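Local coordinates for protein transcription regulator (Haloarcula marismortui ATCC 43049, PDB 3CRJ) that probably binds cis-regulatory DNA as a TetR-family transcription factor, acting as a dimeric repressor with a helix-turn-helix DNA-binding domain, at residues H78-T83 with N90-E95; Y136-V141 with S162-I167; E17-A22 with Y53-K58; D42-G45 with A49-H52. One frame throughout, in Å; residues are numbered along the deposited sequence.

Contact 1 (H78-T83 with N90-E95); sequences HDVETT and NLLLDE
In the all-helical C-terminal part of this TetR-family protein, the connection between helix 58-78 and helix 85-97 lays Val80 and Thr82 against Leu91 and Leu92. The loop between the two helices folds back on the helix it leads into: the chain leaves helix 58-78, runs past the side of helix 85-97, and then enters that helix itself. No hydrogen bond joins the two segments; the contact is methyl against methyl. Val80 works with both branches. Its CG2, which lies anti to the backbone N, reaches Leu91 CD2 at 3.8 Å, while CG1, held between the backbone N and the carbonyl carbon (chi1 43°), meets Leu92 CD1 at 4.1 Å. The Val80 side chain thus straddles two successive leucines, and it lies roughly at a right angle to that of Leu92. Leu91 stays largely at the surface, whereas Leu92 is buried and touches Met137 of helix 121-148. Polar support for the loop comes from Arg88, whose NH1 donates hydrogen bonds to the carbonyl oxygens of Val80 and Thr82. A single methyl, Leu91 CD2, serves both loop residues: besides Val80 it touches Thr82 CG2 at 3.6 Å, the two side chains crossing nearly square.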
loop_
_atom_site.group_PDB
_atom_site.type_symbol
_atom_site.label_atom_id
_atom_site.label_comp_id
_atom_site.label_asym_id
_atom_site.label_seq_id
_atom_site.Cartn_x
_atom_site.Cartn_y
_atom_site.Cartn_z
ATOM N N HIS A 78 -16.651 -9.437 16.199
ATOM C CA HIS A 78 -17.831 -9.818 16.981
ATOM C C HIS A 78 -17.409 -10.310 18.363
ATOM O O HIS A 78 -18.219 -10.353 19.273
ATOM C CB HIS A 78 -18.665 -10.909 16.289
ATOM C CG HIS A 78 -19.363 -10.458 15.040
ATOM N ND1 HIS A 78 -19.556 -9.125 14.725
ATOM C CD2 HIS A 78 -19.942 -11.170 14.040
ATOM C CE1 HIS A 78 -20.209 -9.036 13.577
ATOM N NE2 HIS A 78 -20.458 -10.262 13.142
ATOM N N ASP A 79 -16.138 -10.686 18.504
ATOM C CA ASP A 79 -15.598 -11.118 19.791
ATOM C C ASP A 79 -15.463 -9.951 20.733
ATOM O O ASP A 79 -15.612 -10.115 21.940
ATOM C CB ASP A 79 -14.226 -11.778 19.640
ATOM C CG ASP A 79 -14.311 -13.275 19.418
ATOM O OD1 ASP A 79 -15.425 -13.854 19.498
ATOM O OD2 ASP A 79 -13.243 -13.872 19.154
ATOM N N VAL A 80 -15.160 -8.774 20.192
ATOM C CA VAL A 80 -15.075 -7.579 21.035
ATOM C C VAL A 80 -16.462 -6.937 21.284
ATOM O O VAL A 80 -17.012 -6.230 20.434
ATOM C CB VAL A 80 -13.972 -6.575 20.542
ATOM C CG1 VAL A 80 -14.002 -6.409 19.043
ATOM C CG2 VAL A 80 -14.073 -5.229 21.274
ATOM N N GLU A 81 -17.031 -7.211 22.450
ATOM C CA GLU A 81 -18.303 -6.588 22.812
ATOM C C GLU A 81 -18.152 -5.288 23.623
ATOM O O GLU A 81 -19.146 -4.711 24.062
ATOM C CB GLU A 81 -19.237 -7.589 23.523
ATOM C CG GLU A 81 -20.306 -8.188 22.600
ATOM C CD GLU A 81 -21.320 -9.086 23.316
ATOM O OE1 GLU A 81 -21.669 -10.143 22.736
ATOM O OE2 GLU A 81 -21.772 -8.735 24.441
ATOM N N THR A 82 -16.928 -4.814 23.822
ATOM C CA THR A 82 -16.778 -3.588 24.580
ATOM C C THR A 82 -17.390 -2.411 23.804
ATOM O O THR A 82 -17.147 -2.229 22.600
ATOM C CB THR A 82 -15.320 -3.303 25.029
ATOM O OG1 THR A 82 -15.335 -2.353 26.099
ATOM C CG2 THR A 82 -14.515 -2.720 23.920
ATOM N N THR A 83 -18.217 -1.646 24.511
ATOM C CA THR A 83 -18.899 -0.495 23.937
ATOM C C THR A 83 -18.276 0.824 24.395
ATOM O O THR A 83 -18.674 1.877 23.926
ATOM C CB THR A 83 -20.432 -0.518 24.229
ATOM O OG1 THR A 83 -20.878 0.813 24.509
ATOM C CG2 THR A 83 -20.767 -1.397 25.448
ATOM N N ASN A 90 -9.207 1.445 20.474
ATOM C CA ASN A 90 -7.919 0.785 20.652
ATOM C C ASN A 90 -7.918 -0.674 20.228
ATOM O O ASN A 90 -7.042 -1.109 19.481
ATOM C CB ASN A 90 -7.408 0.956 22.083
ATOM C CG ASN A 90 -6.782 2.307 22.300
ATOM O OD1 ASN A 90 -6.013 2.772 21.472
ATOM N ND2 ASN A 90 -7.117 2.948 23.404
ATOM N N LEU A 91 -8.913 -1.414 20.702
ATOM C CA LEU A 91 -9.055 -2.823 20.418
ATOM C C LEU A 91 -9.217 -3.070 18.933
ATOM O O LEU A 91 -8.692 -4.040 18.403
ATOM C CB LEU A 91 -10.244 -3.370 21.190
ATOM C CG LEU A 91 -9.953 -4.040 22.542
ATOM C CD1 LEU A 91 -8.731 -3.474 23.272
ATOM C CD2 LEU A 91 -11.210 -4.042 23.458
ATOM N N LEU A 92 -9.932 -2.185 18.250
ATOM C CA LEU A 92 -10.037 -2.305 16.793
ATOM C C LEU A 92 -8.694 -2.044 16.141
ATOM O O LEU A 92 -8.247 -2.833 15.311
ATOM C CB LEU A 92 -11.100 -1.375 16.231
ATOM C CG LEU A 92 -12.466 -2.033 16.149
ATOM C CD1 LEU A 92 -12.704 -2.959 17.317
ATOM C CD2 LEU A 92 -13.550 -0.982 16.064
ATOM N N LEU A 93 -8.040 -0.953 16.539
ATOM C CA LEU A 93 -6.724 -0.663 16.025
ATOM C C LEU A 93 -5.758 -1.796 16.288
ATOM O O LEU A 93 -4.977 -2.130 15.399
ATOM C CB LEU A 93 -6.176 0.639 16.583
ATOM C CG LEU A 93 -6.982 1.811 16.055
ATOM C CD1 LEU A 93 -6.598 3.090 16.819
ATOM C CD2 LEU A 93 -6.822 1.923 14.508
ATOM N N ASP A 94 -5.802 -2.380 17.486
ATOM C CA ASP A 94 -4.971 -3.540 17.773
ATOM C C ASP A 94 -5.275 -4.643 16.793
ATOM O O ASP A 94 -4.373 -5.199 16.185
ATOM C CB ASP A 94 -5.187 -4.042 19.172
ATOM C CG ASP A 94 -4.655 -3.101 20.203
ATOM O OD1 ASP A 94 -4.046 -2.062 19.832
ATOM O OD2 ASP A 94 -4.875 -3.397 21.399
ATOM N N GLU A 95 -6.553 -4.919 16.603
ATOM C CA GLU A 95 -6.978 -5.949 15.681
ATOM C C GLU A 95 -6.422 -5.747 14.268
ATOM O O GLU A 95 -5.992 -6.701 13.621
ATOM C CB GLU A 95 -8.491 -6.026 15.658
ATOM C CG GLU A 95 -8.980 -7.418 15.496
ATOM C CD GLU A 95 -8.549 -8.329 16.637
ATOM O OE1 GLU A 95 -8.077 -9.455 16.339
ATOM O OE2 GLU A 95 -8.673 -7.919 17.824
#

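Contact 2 (Y136-V141 with S162-I167); sequences YMLKAV and SLLTII
Leu138, on helix 121-148, meets Leu163 and Leu164 of helix 156-176 by purely apolar contact, and all three residues are buried. One methyl does the touching. Leu138 CD1 lies 3.8 Å from Leu164 CD1, where the two side chains run past each other in opposite directions, each reaching from its own helix alongside the other. The same CD1 also comes within 4.4 Å of Leu163 CB, a looser approach close to the helix backbone. With CG anti to its carbonyl carbon (chi1 -82°) and the chain extended beyond it, Leu138 extends toward helix 156-176; the nearest CA atoms across the two segments, those of Leu138 and Leu163, are 8.5 Å apart.

Backbone hydrogen bonds within the two segments stay inside each helix, as in Ala140 N to Tyr136 O at 3.0 Å, and none crosses the contact. Further packing extends the core: Leu138 also touches Leu89 of helix 85-97, and Leu163 touches Ala190 of helix 181-198.

Helix 156-176 also meets the second subunit. Ser162 OG is hydrogen-bonded to Thr189 OG1 of that subunit, Leu164 packs on Arg173 of the second subunit, and Ile166 on Ile166 of the second subunit. Helix 156-176 thus faces Leu138 through Leu163 and Leu164, and the second subunit through Ser162, Leu164 and Ile166, consistent with the four-helix-bundle dimer interface of TetR-family proteins, here probably built from helices 156-176 and 181-198 of each subunit.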
loop_
_atom_site.group_PDB
_atom_site.type_symbol
_atom_site.label_atom_id
_atom_site.label_comp_id
_atom_site.label_asym_id
_atom_site.label_seq_id
_atom_site.Cartn_x
_atom_site.Cartn_y
_atom_site.Cartn_z
ATOM N N TYR A 136 -16.896 1.343 8.325
ATOM C CA TYR A 136 -18.096 1.296 9.141
ATOM C C TYR A 136 -17.763 1.076 10.616
ATOM O O TYR A 136 -18.234 1.811 11.461
ATOM C CB TYR A 136 -19.096 0.252 8.642
ATOM C CG TYR A 136 -20.363 0.125 9.500
ATOM C CD1 TYR A 136 -21.568 0.705 9.110
ATOM C CD2 TYR A 136 -20.347 -0.595 10.701
ATOM C CE1 TYR A 136 -22.727 0.570 9.904
ATOM C CE2 TYR A 136 -21.477 -0.730 11.501
ATOM C CZ TYR A 136 -22.672 -0.156 11.109
ATOM O OH TYR A 136 -23.799 -0.314 11.931
HETATM N N MSE A 137 -16.958 0.084 10.946
HETATM C CA MSE A 137 -16.709 -0.190 12.360
HETATM C C MSE A 137 -15.852 0.874 13.048
HETATM O O MSE A 137 -15.984 1.091 14.246
HETATM C CB MSE A 137 -16.091 -1.559 12.549
HETATM C CG MSE A 137 -14.725 -1.633 11.981
HETATM SE SE MSE A 137 -13.826 -3.248 12.479
HETATM C CE MSE A 137 -12.136 -2.387 12.825
ATOM N N LEU A 138 -14.998 1.547 12.294
ATOM C CA LEU A 138 -14.185 2.622 12.848
ATOM C C LEU A 138 -14.965 3.922 13.042
ATOM O O LEU A 138 -14.963 4.493 14.136
ATOM C CB LEU A 138 -12.972 2.871 11.960
ATOM C CG LEU A 138 -11.806 1.911 12.209
ATOM C CD1 LEU A 138 -10.683 2.246 11.244
ATOM C CD2 LEU A 138 -11.341 1.985 13.636
ATOM N N LYS A 139 -15.642 4.385 11.994
ATOM C CA LYS A 139 -16.561 5.499 12.139
ATOM C C LYS A 139 -17.610 5.321 13.249
ATOM O O LYS A 139 -17.911 6.270 13.983
ATOM C CB LYS A 139 -17.256 5.781 10.836
ATOM C CG LYS A 139 -17.825 7.172 10.768
ATOM C CD LYS A 139 -18.058 7.554 9.332
ATOM C CE LYS A 139 -19.203 6.743 8.711
ATOM N NZ LYS A 139 -20.495 7.050 9.337
ATOM N N ALA A 140 -18.132 4.106 13.390
ATOM C CA ALA A 140 -19.122 3.810 14.425
ATOM C C ALA A 140 -18.624 4.018 15.842
ATOM O O ALA A 140 -19.371 4.484 16.667
ATOM C CB ALA A 140 -19.694 2.398 14.269
ATOM N N VAL A 141 -17.372 3.695 16.139
ATOM C CA VAL A 141 -16.942 3.852 17.520
ATOM C C VAL A 141 -16.593 5.317 17.757
ATOM O O VAL A 141 -16.884 5.874 18.826
ATOM C CB VAL A 141 -15.849 2.860 17.951
ATOM C CG1 VAL A 141 -14.640 2.954 17.051
ATOM C CG2 VAL A 141 -15.466 3.098 19.409
ATOM N N SER A 162 -8.528 8.954 7.534
ATOM C CA SER A 162 -7.170 9.094 8.006
ATOM C C SER A 162 -6.600 7.809 8.633
ATOM O O SER A 162 -5.490 7.369 8.280
ATOM C CB SER A 162 -7.084 10.244 8.990
ATOM O OG SER A 162 -6.953 11.497 8.329
ATOM N N LEU A 163 -7.343 7.189 9.542
ATOM C CA LEU A 163 -6.875 5.926 10.097
ATOM C C LEU A 163 -6.787 4.848 9.023
ATOM O O LEU A 163 -5.970 3.907 9.128
ATOM C CB LEU A 163 -7.735 5.451 11.252
ATOM C CG LEU A 163 -7.680 6.307 12.504
ATOM C CD1 LEU A 163 -8.817 5.938 13.427
ATOM C CD2 LEU A 163 -6.358 6.096 13.198
ATOM N N LEU A 164 -7.604 4.977 7.984
ATOM C CA LEU A 164 -7.597 3.968 6.918
ATOM C C LEU A 164 -6.298 4.052 6.152
ATOM O O LEU A 164 -5.761 3.023 5.722
ATOM C CB LEU A 164 -8.766 4.166 5.950
ATOM C CG LEU A 164 -10.014 3.287 6.055
ATOM C CD1 LEU A 164 -10.196 2.674 7.453
ATOM C CD2 LEU A 164 -11.259 4.104 5.630
ATOM N N THR A 165 -5.816 5.283 5.977
ATOM C CA THR A 165 -4.605 5.514 5.228
ATOM C C THR A 165 -3.407 4.962 5.982
ATOM O O THR A 165 -2.610 4.198 5.426
ATOM C CB THR A 165 -4.417 6.992 4.885
ATOM O OG1 THR A 165 -5.564 7.453 4.154
ATOM C CG2 THR A 165 -3.162 7.163 4.037
ATOM N N ILE A 166 -3.309 5.324 7.256
ATOM C CA ILE A 166 -2.290 4.772 8.153
ATOM C C ILE A 166 -2.317 3.252 8.023
ATOM O O ILE A 166 -1.299 2.663 7.694
ATOM C CB ILE A 166 -2.462 5.290 9.624
ATOM C CG1 ILE A 166 -2.207 6.792 9.667
ATOM C CG2 ILE A 166 -1.562 4.549 10.613
ATOM C CD1 ILE A 166 -2.866 7.489 10.824
ATOM N N ILE A 167 -3.477 2.622 8.206
ATOM C CA ILE A 167 -3.554 1.164 8.088
ATOM C C ILE A 167 -2.962 0.664 6.763
ATOM O O ILE A 167 -2.066 -0.197 6.752
ATOM C CB ILE A 167 -4.978 0.631 8.179
ATOM C CG1 ILE A 167 -5.694 1.159 9.425
ATOM C CG2 ILE A 167 -4.981 -0.934 8.126
ATOM C CD1 ILE A 167 -4.981 0.832 10.656
#

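Contact 3 (E17-A22 with Y53-K58); sequences EEIMQA and YYYDTK
Ile19, on helix 12-30, reaches two consecutive tyrosines of the loop 53-58 with its two branches. CD1, at the end of the longer branch, lies 3.7 Å from Tyr54 CD2 and comes at that ring obliquely. The shorter branch points elsewhere: CG2, anti to the backbone N, sits at the edge of the Tyr55 ring, near its plane, 3.9 Å from CE2. One isoleucine therefore serves both rings, a branch to each.

Next along the helix, Met20, present as selenomethionine, arrives by a folded route. Bends at chi2 (-51°) and chi3 (80°) curl the chain so that its terminal methyl, rather than the selenium, meets Tyr55, with CE 3.6 Å from OH and 3.8 Å from CE2. Ile19 CG2 and Met20 CE thus both meet the CE2 side of the Tyr55 ring, Met20 reaching on to OH, while Tyr54 CB rests 3.6 Å above one face of the ring, toward its rim. Replacing Tyr55 with an alanine would remove the ring that both residues lean on, and would probably leave Ile19 CG2 and the Met20 methyl without a partner here and open a gap between helix 12-30 and the loop.

The Tyr54 ring has its own neighbours: Tyr53 CD1 stands over its centre, and Phe12 packs on it edge-to-face. Tyr55 also touches Leu61 and Ala64 of helix 58-78. These tyrosines thus join the first helix, the end of the predicted helix-turn-helix and the following long helix into the hydrophobic core of a TetR-type N-terminal DNA-binding domain.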
loop_
_atom_site.group_PDB
_atom_site.type_symbol
_atom_site.label_atom_id
_atom_site.label_comp_id
_atom_site.label_asym_id
_atom_site.label_seq_id
_atom_site.Cartn_x
_atom_site.Cartn_y
_atom_site.Cartn_z
ATOM N N GLU A 17 -14.534 -24.777 3.341
ATOM C CA GLU A 17 -13.596 -24.493 4.429
ATOM C C GLU A 17 -12.243 -25.206 4.297
ATOM O O GLU A 17 -11.188 -24.570 4.378
ATOM C CB GLU A 17 -14.244 -24.853 5.758
ATOM C CG GLU A 17 -14.910 -23.694 6.471
ATOM C CD GLU A 17 -14.095 -23.220 7.663
ATOM O OE1 GLU A 17 -12.854 -23.205 7.560
ATOM O OE2 GLU A 17 -14.692 -22.878 8.707
ATOM N N GLU A 18 -12.275 -26.523 4.102
ATOM C CA GLU A 18 -11.063 -27.292 3.845
ATOM C C GLU A 18 -10.330 -26.750 2.629
ATOM O O GLU A 18 -9.095 -26.705 2.626
ATOM C CB GLU A 18 -11.390 -28.758 3.578
ATOM C CG GLU A 18 -11.394 -29.678 4.766
ATOM C CD GLU A 18 -11.385 -31.122 4.316
ATOM O OE1 GLU A 18 -10.311 -31.591 3.886
ATOM O OE2 GLU A 18 -12.438 -31.789 4.363
ATOM N N ILE A 19 -11.088 -26.352 1.599
ATOM C CA ILE A 19 -10.485 -25.733 0.407
ATOM C C ILE A 19 -9.933 -24.330 0.678
ATOM O O ILE A 19 -8.850 -24.007 0.205
ATOM C CB ILE A 19 -11.408 -25.753 -0.843
ATOM C CG1 ILE A 19 -11.530 -27.186 -1.401
ATOM C CG2 ILE A 19 -10.850 -24.837 -1.922
ATOM C CD1 ILE A 19 -12.503 -27.348 -2.586
HETATM N N MSE A 20 -10.663 -23.508 1.439
HETATM C CA MSE A 20 -10.134 -22.203 1.823
HETATM C C MSE A 20 -8.817 -22.368 2.579
HETATM O O MSE A 20 -7.841 -21.705 2.285
HETATM C CB MSE A 20 -11.138 -21.408 2.642
HETATM C CG MSE A 20 -12.360 -20.895 1.853
HETATM SE SE MSE A 20 -12.015 -19.903 0.167
HETATM C CE MSE A 20 -11.680 -21.359 -1.085
ATOM N N GLN A 21 -8.782 -23.293 3.528
ATOM C CA GLN A 21 -7.552 -23.572 4.269
ATOM C C GLN A 21 -6.386 -23.992 3.369
ATOM O O GLN A 21 -5.289 -23.463 3.489
ATOM C CB GLN A 21 -7.822 -24.584 5.371
ATOM C CG GLN A 21 -8.524 -23.967 6.546
ATOM C CD GLN A 21 -9.373 -24.955 7.300
ATOM O OE1 GLN A 21 -10.577 -24.770 7.426
ATOM N NE2 GLN A 21 -8.756 -26.018 7.802
ATOM N N ALA A 22 -6.632 -24.917 2.455
ATOM C CA ALA A 22 -5.623 -25.310 1.479
ATOM C C ALA A 22 -5.111 -24.067 0.773
ATOM O O ALA A 22 -3.895 -23.883 0.637
ATOM C CB ALA A 22 -6.194 -26.277 0.472
ATOM N N TYR A 53 -14.875 -28.585 -8.800
ATOM C CA TYR A 53 -16.269 -28.815 -8.451
ATOM C C TYR A 53 -16.904 -27.539 -7.879
ATOM O O TYR A 53 -18.068 -27.265 -8.130
ATOM C CB TYR A 53 -16.389 -29.990 -7.469
ATOM C CG TYR A 53 -17.807 -30.349 -7.072
ATOM C CD1 TYR A 53 -18.401 -29.771 -5.953
ATOM C CD2 TYR A 53 -18.550 -31.274 -7.803
ATOM C CE1 TYR A 53 -19.706 -30.100 -5.574
ATOM C CE2 TYR A 53 -19.848 -31.605 -7.432
ATOM C CZ TYR A 53 -20.418 -31.008 -6.318
ATOM O OH TYR A 53 -21.701 -31.323 -5.939
ATOM N N TYR A 54 -16.125 -26.759 -7.136
ATOM C CA TYR A 54 -16.633 -25.558 -6.489
ATOM C C TYR A 54 -16.225 -24.273 -7.184
ATOM O O TYR A 54 -16.975 -23.304 -7.182
ATOM C CB TYR A 54 -16.199 -25.522 -5.026
ATOM C CG TYR A 54 -16.739 -26.689 -4.245
ATOM C CD1 TYR A 54 -18.054 -26.689 -3.781
ATOM C CD2 TYR A 54 -15.947 -27.801 -3.982
ATOM C CE1 TYR A 54 -18.563 -27.758 -3.069
ATOM C CE2 TYR A 54 -16.442 -28.876 -3.274
ATOM C CZ TYR A 54 -17.757 -28.849 -2.817
ATOM O OH TYR A 54 -18.268 -29.925 -2.115
ATOM N N TYR A 55 -15.029 -24.263 -7.761
ATOM C CA TYR A 55 -14.506 -23.087 -8.439
ATOM C C TYR A 55 -13.937 -23.446 -9.810
ATOM O O TYR A 55 -13.274 -24.481 -9.971
ATOM C CB TYR A 55 -13.449 -22.419 -7.571
ATOM C CG TYR A 55 -13.881 -22.283 -6.132
ATOM C CD1 TYR A 55 -14.824 -21.324 -5.752
ATOM C CD2 TYR A 55 -13.363 -23.122 -5.155
ATOM C CE1 TYR A 55 -15.234 -21.204 -4.445
ATOM C CE2 TYR A 55 -13.765 -23.008 -3.835
ATOM C CZ TYR A 55 -14.702 -22.048 -3.493
ATOM O OH TYR A 55 -15.101 -21.938 -2.191
ATOM N N ASP A 56 -14.193 -22.587 -10.790
ATOM C CA ASP A 56 -13.809 -22.863 -12.167
ATOM C C ASP A 56 -12.449 -22.265 -12.490
ATOM O O ASP A 56 -11.765 -22.712 -13.411
ATOM C CB ASP A 56 -14.881 -22.312 -13.102
ATOM C CG ASP A 56 -16.194 -22.055 -12.371
ATOM O OD1 ASP A 56 -17.266 -22.482 -12.879
ATOM O OD2 ASP A 56 -16.132 -21.441 -11.259
ATOM N N THR A 57 -12.053 -21.268 -11.707
ATOM C CA THR A 57 -10.858 -20.507 -11.969
ATOM C C THR A 57 -10.118 -20.258 -10.689
ATOM O O THR A 57 -10.722 -20.213 -9.609
ATOM C CB THR A 57 -11.242 -19.165 -12.547
ATOM O OG1 THR A 57 -12.032 -19.394 -13.712
ATOM C CG2 THR A 57 -10.006 -18.350 -12.935
ATOM N N LYS A 58 -8.797 -20.132 -10.819
ATOM C CA LYS A 58 -7.945 -19.491 -9.819
ATOM C C LYS A 58 -8.628 -18.216 -9.305
ATOM O O LYS A 58 -8.778 -18.047 -8.097
ATOM C CB LYS A 58 -6.575 -19.160 -10.437
ATOM C CG LYS A 58 -5.503 -18.650 -9.473
ATOM C CD LYS A 58 -4.196 -18.493 -10.203
ATOM C CE LYS A 58 -3.289 -17.453 -9.559
ATOM N NZ LYS A 58 -2.339 -16.821 -10.541
#

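Contact 4 (D42-G45 with A49-H52); sequences DEYG and AAVH
Tyr44 and Val51 are the nearest CA pair, 8.4 Å apart, where the last turn of helix 37-44 faces the short, weakly bonded helix 48-52. Between them the chain turns at Gly45, the first residue to leave the helix; its positive phi (96°) would bring a CB into collision with the carbonyl oxygen of Tyr44, so the backbone here calls for a residue without one.

Across this turn the contact is apolar, and the Tyr44 ring carries it. Its CG is anti to the backbone N (chi1 172°), which swings the ring out toward the second helix. Ala50 CB meets the ring at its edge, in plane, 3.9 Å from CE2. Val51 adds a looser touch from an oblique direction, CG1 lying 4.3 Å from Tyr44 CD2. Val51 also packs back on Ile37 and Ala41 of helix 37-44. Tyr44 in turn touches Gln15 and Ala22 of helix 12-30, so this side chain of helix 37-44 packs between helix 48-52 and helix 12-30. The two helices and the tight turn form the predicted helix-turn-helix, in which, as in TetR relatives, the second helix is probably the one presented to DNA.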
loop_
_atom_site.group_PDB
_atom_site.type_symbol
_atom_site.label_atom_id
_atom_site.label_comp_id
_atom_site.label_asym_id
_atom_site.label_seq_id
_atom_site.Cartn_x
_atom_site.Cartn_y
_atom_site.Cartn_z
ATOM N N ASP A 42 -3.128 -29.961 -4.406
ATOM C CA ASP A 42 -2.093 -30.682 -3.643
ATOM C C ASP A 42 -2.167 -30.410 -2.134
ATOM O O ASP A 42 -1.957 -31.290 -1.315
ATOM C CB ASP A 42 -0.686 -30.410 -4.168
ATOM C CG ASP A 42 0.382 -31.182 -3.383
ATOM O OD1 ASP A 42 0.783 -30.731 -2.275
ATOM O OD2 ASP A 42 0.825 -32.259 -3.862
ATOM N N GLU A 43 -2.480 -29.181 -1.769
ATOM C CA GLU A 43 -2.613 -28.854 -0.365
ATOM C C GLU A 43 -3.918 -29.347 0.263
ATOM O O GLU A 43 -3.995 -29.541 1.469
ATOM C CB GLU A 43 -2.410 -27.359 -0.156
ATOM C CG GLU A 43 -0.947 -27.003 0.102
ATOM C CD GLU A 43 -0.527 -27.257 1.533
ATOM O OE1 GLU A 43 -1.333 -27.809 2.308
ATOM O OE2 GLU A 43 0.615 -26.906 1.882
ATOM N N TYR A 44 -4.925 -29.561 -0.574
ATOM C CA TYR A 44 -6.243 -30.001 -0.135
ATOM C C TYR A 44 -6.247 -31.514 0.060
ATOM O O TYR A 44 -6.952 -32.037 0.919
ATOM C CB TYR A 44 -7.280 -29.528 -1.160
ATOM C CG TYR A 44 -8.696 -30.021 -1.009
ATOM C CD1 TYR A 44 -9.371 -29.964 0.219
ATOM C CD2 TYR A 44 -9.392 -30.479 -2.117
ATOM C CE1 TYR A 44 -10.704 -30.403 0.341
ATOM C CE2 TYR A 44 -10.729 -30.916 -2.013
ATOM C CZ TYR A 44 -11.378 -30.874 -0.788
ATOM O OH TYR A 44 -12.688 -31.304 -0.709
ATOM N N GLY A 45 -5.426 -32.203 -0.722
ATOM C CA GLY A 45 -5.204 -33.633 -0.545
ATOM C C GLY A 45 -6.094 -34.436 -1.457
ATOM O O GLY A 45 -5.947 -35.654 -1.572
ATOM N N ALA A 49 -10.013 -31.947 -9.698
ATOM C CA ALA A 49 -11.430 -31.809 -10.003
ATOM C C ALA A 49 -12.305 -31.697 -8.760
ATOM O O ALA A 49 -13.461 -31.303 -8.846
ATOM C CB ALA A 49 -11.899 -32.990 -10.873
ATOM N N ALA A 50 -11.777 -32.076 -7.608
ATOM C CA ALA A 50 -12.512 -31.855 -6.372
ATOM C C ALA A 50 -12.509 -30.357 -5.980
ATOM O O ALA A 50 -13.407 -29.909 -5.275
ATOM C CB ALA A 50 -11.966 -32.730 -5.252
ATOM N N VAL A 51 -11.522 -29.587 -6.437
ATOM C CA VAL A 51 -11.618 -28.138 -6.332
ATOM C C VAL A 51 -12.407 -27.501 -7.486
ATOM O O VAL A 51 -13.217 -26.602 -7.247
ATOM C CB VAL A 51 -10.252 -27.410 -5.968
ATOM C CG1 VAL A 51 -9.105 -28.380 -5.829
ATOM C CG2 VAL A 51 -9.931 -26.215 -6.895
ATOM N N HIS A 52 -12.227 -27.984 -8.717
ATOM C CA HIS A 52 -13.017 -27.448 -9.846
ATOM C C HIS A 52 -14.513 -27.706 -9.731
ATOM O O HIS A 52 -15.321 -27.116 -10.466
ATOM C CB HIS A 52 -12.501 -27.931 -11.193
ATOM C CG HIS A 52 -11.358 -27.123 -11.708
ATOM N ND1 HIS A 52 -10.247 -27.690 -12.296
ATOM C CD2 HIS A 52 -11.143 -25.791 -11.705
ATOM C CE1 HIS A 52 -9.397 -26.741 -12.638
ATOM N NE2 HIS A 52 -9.914 -25.578 -12.282
#

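From the N terminus, helix 12-30 opens contact 3, which closes when the chain returns to it at residues 53-58. Contact 4 is nested inside that loop, a short closure across the turn between helices 37-44 and 48-52. The two touch, Ile19 CG1 lying 3.7 Å from Tyr44 CZ, and together they build what is probably the DNA-binding end. Helix 58-78 then leads away to contact 1, a local closure, and contact 2 follows in series, joining helices 121-148 and 156-176. Contacts 1 and 2 touch, Leu92 CD2 lying 4.2 Å from Val141 CG1. The centres of contacts 2 and 3 are about 31 Å apart, on opposite sides of the chain's centre.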